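Long-range contact in RNA pseudouridylate synthase domain-containing protein 1 (Homo sapiens, PDB 5VBB), which probably isomerises uridine to pseudouridine in RNA as a pseudouridine synthase of the RluA family: residues T146-L151 / S162-K167. Numbering follows the deposited sequence.
Sequences TDLVVL and SKVLLK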
loop_
_atom_site.group_PDB
_atom_site.type_symbol
_atom_site.label_atom_id
_atom_site.label_comp_id
_atom_site.label_asym_id
_atom_site.label_seq_id
_atom_site.Cartn_x
_atom_site.Cartn_y
_atom_site.Cartn_z
ATOM N N THR A 146 -4.922 -11.014 3.993
ATOM C CA THR A 146 -5.173 -9.954 3.025
ATOM C C THR A 146 -6.478 -10.231 2.320
ATOM O O THR A 146 -6.662 -11.300 1.722
ATOM C CB THR A 146 -4.074 -9.815 1.943
ATOM O OG1 THR A 146 -2.829 -9.548 2.540
ATOM C CG2 THR A 146 -4.365 -8.672 0.975
ATOM N N ASP A 147 -7.378 -9.284 2.404
ATOM C CA ASP A 147 -8.642 -9.323 1.695
ATOM C C ASP A 147 -8.478 -8.580 0.367
ATOM O O ASP A 147 -8.118 -7.410 0.352
ATOM C CB ASP A 147 -9.706 -8.686 2.561
ATOM C CG ASP A 147 -11.094 -8.648 1.990
ATOM O OD1 ASP A 147 -11.454 -9.575 1.246
ATOM O OD2 ASP A 147 -11.860 -7.743 2.374
ATOM N N LEU A 148 -8.734 -9.252 -0.731
ATOM C CA LEU A 148 -8.550 -8.689 -2.082
ATOM C C LEU A 148 -9.916 -8.613 -2.757
ATOM O O LEU A 148 -10.569 -9.645 -2.909
ATOM C CB LEU A 148 -7.617 -9.614 -2.887
ATOM C CG LEU A 148 -7.232 -9.236 -4.325
ATOM C CD1 LEU A 148 -5.930 -9.876 -4.714
ATOM C CD2 LEU A 148 -8.296 -9.681 -5.380
ATOM N N VAL A 149 -10.282 -7.443 -3.262
ATOM C CA VAL A 149 -11.521 -7.209 -4.011
ATOM C C VAL A 149 -11.122 -6.729 -5.437
ATOM O O VAL A 149 -10.433 -5.704 -5.598
ATOM C CB VAL A 149 -12.419 -6.167 -3.278
ATOM C CG1 VAL A 149 -13.693 -5.881 -4.065
ATOM C CG2 VAL A 149 -12.779 -6.648 -1.872
ATOM N N VAL A 150 -11.615 -7.416 -6.454
ATOM C CA VAL A 150 -11.307 -7.059 -7.833
ATOM C C VAL A 150 -12.208 -5.896 -8.258
ATOM O O VAL A 150 -13.418 -6.018 -8.177
ATOM C CB VAL A 150 -11.431 -8.261 -8.786
ATOM C CG1 VAL A 150 -11.078 -7.864 -10.200
ATOM C CG2 VAL A 150 -10.540 -9.417 -8.347
ATOM N N LEU A 151 -11.609 -4.773 -8.706
ATOM C CA LEU A 151 -12.357 -3.594 -9.117
ATOM C C LEU A 151 -12.615 -3.614 -10.607
ATOM O O LEU A 151 -13.736 -3.359 -11.054
ATOM C CB LEU A 151 -11.596 -2.332 -8.746
ATOM C CG LEU A 151 -11.301 -2.150 -7.287
ATOM C CD1 LEU A 151 -10.330 -0.996 -7.102
ATOM C CD2 LEU A 151 -12.599 -2.036 -6.462
ATOM N N SER A 162 -5.339 -6.714 -13.430
ATOM C CA SER A 162 -6.511 -6.435 -12.592
ATOM C C SER A 162 -6.264 -5.258 -11.679
ATOM O O SER A 162 -5.280 -5.240 -10.953
ATOM C CB SER A 162 -6.863 -7.638 -11.723
ATOM O OG SER A 162 -7.182 -8.761 -12.524
ATOM N N LYS A 163 -7.194 -4.313 -11.647
ATOM C CA LYS A 163 -7.145 -3.255 -10.664
ATOM C C LYS A 163 -7.874 -3.779 -9.418
ATOM O O LYS A 163 -9.006 -4.264 -9.531
ATOM C CB LYS A 163 -7.820 -1.988 -11.169
ATOM C CG LYS A 163 -7.662 -0.854 -10.171
ATOM C CD LYS A 163 -8.132 0.432 -10.789
ATOM C CE LYS A 163 -8.147 1.526 -9.771
ATOM N NZ LYS A 163 -8.686 2.794 -10.334
ATOM N N VAL A 164 -7.214 -3.725 -8.240
ATOM C CA VAL A 164 -7.778 -4.289 -7.025
ATOM C C VAL A 164 -7.716 -3.352 -5.857
ATOM O O VAL A 164 -6.860 -2.467 -5.807
ATOM C CB VAL A 164 -7.080 -5.623 -6.635
ATOM C CG1 VAL A 164 -7.099 -6.626 -7.784
ATOM C CG2 VAL A 164 -5.640 -5.380 -6.169
ATOM N N LEU A 165 -8.570 -3.634 -4.858
ATOM C CA LEU A 165 -8.546 -2.996 -3.548
ATOM C C LEU A 165 -8.018 -4.089 -2.600
ATOM O O LEU A 165 -8.527 -5.221 -2.622
ATOM C CB LEU A 165 -9.951 -2.553 -3.132
ATOM C CG LEU A 165 -10.126 -1.874 -1.750
ATOM C CD1 LEU A 165 -9.396 -0.575 -1.687
ATOM C CD2 LEU A 165 -11.557 -1.593 -1.485
ATOM N N LEU A 166 -7.022 -3.763 -1.773
ATOM C CA LEU A 166 -6.428 -4.700 -0.823
ATOM C C LEU A 166 -6.585 -4.197 0.563
ATOM O O LEU A 166 -6.195 -3.067 0.841
ATOM C CB LEU A 166 -4.949 -4.893 -1.110
ATOM C CG LEU A 166 -4.629 -5.454 -2.504
ATOM C CD1 LEU A 166 -3.237 -5.158 -2.896
ATOM C CD2 LEU A 166 -4.927 -6.918 -2.591
ATOM N N LYS A 167 -7.145 -5.010 1.459
ATOM C CA LYS A 167 -7.291 -4.618 2.859
ATOM C C LYS A 167 -6.539 -5.636 3.703
ATOM O O LYS A 167 -7.006 -6.764 3.887
ATOM C CB LYS A 167 -8.757 -4.556 3.241
ATOM C CG LYS A 167 -8.993 -3.948 4.625
ATOM C CD LYS A 167 -10.418 -4.117 5.039
ATOM C CE LYS A 167 -10.624 -3.722 6.465
ATOM N NZ LYS A 167 -12.030 -3.932 6.874
#
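Leu148 and Leu166 lie side by side and point the same way from an antiparallel, non-hydrogen-bonded pair. Methyl CD2 of Leu166 does the touching, 3.7 Å from Leu148 CG and almost as close to its CB and CD1. Their CG atoms are set differently: Leu148 CG lies anti to its backbone N (chi1 -178°), Leu166 CG anti to its carbonyl carbon, and the second torsion of Leu166 then brings CD2 to Leu148. On the same face, Leu148 CD2 meets Val164 CG1 at 4.1 Å, and Thr146 CG2 also reaches Leu166 CD2 at 4.0 Å.

Two hydrogen-bonded pairs, Asp147 with Lys167 and Val149 with Leu165, zip the backbones together with four nearly straight bonds. Their side chains occupy the opposite face. There Asp147 OD2 stands 5.9 Å from Lys167 NZ, too far for a salt bridge; the carboxylate pairs instead with Arg111.

At the far end Leu151 N donates to Lys163 O at 2.8 Å, in the carbonyl plane. Leu151 CG lies anti to its own carbonyl carbon (chi1 -59°), near Lys163 O; from there CD1 extends to 3.7 Å from Val164 C. The same methyl touches Lys163 CG and Leu165 CB, so an alanine here would probably leave a gap where CG and CD1 now pack on the 163-165 backbone and those two side chains. The Lys163 chain runs on, extended, to a salt bridge with Asp228.

This is the body of the beta hairpin 146-156/159-168 in the large antiparallel sheet of the pseudouridine synthase family domain, where strands 111-114 and 238-243 pair with 146-156 and strand 96-104 flanks 159-168. Helix 247-256 covers Val149, Leu151 and Leu165 through Leu250; helix 175-182 packs on Thr146 and Leu166 through Leu176.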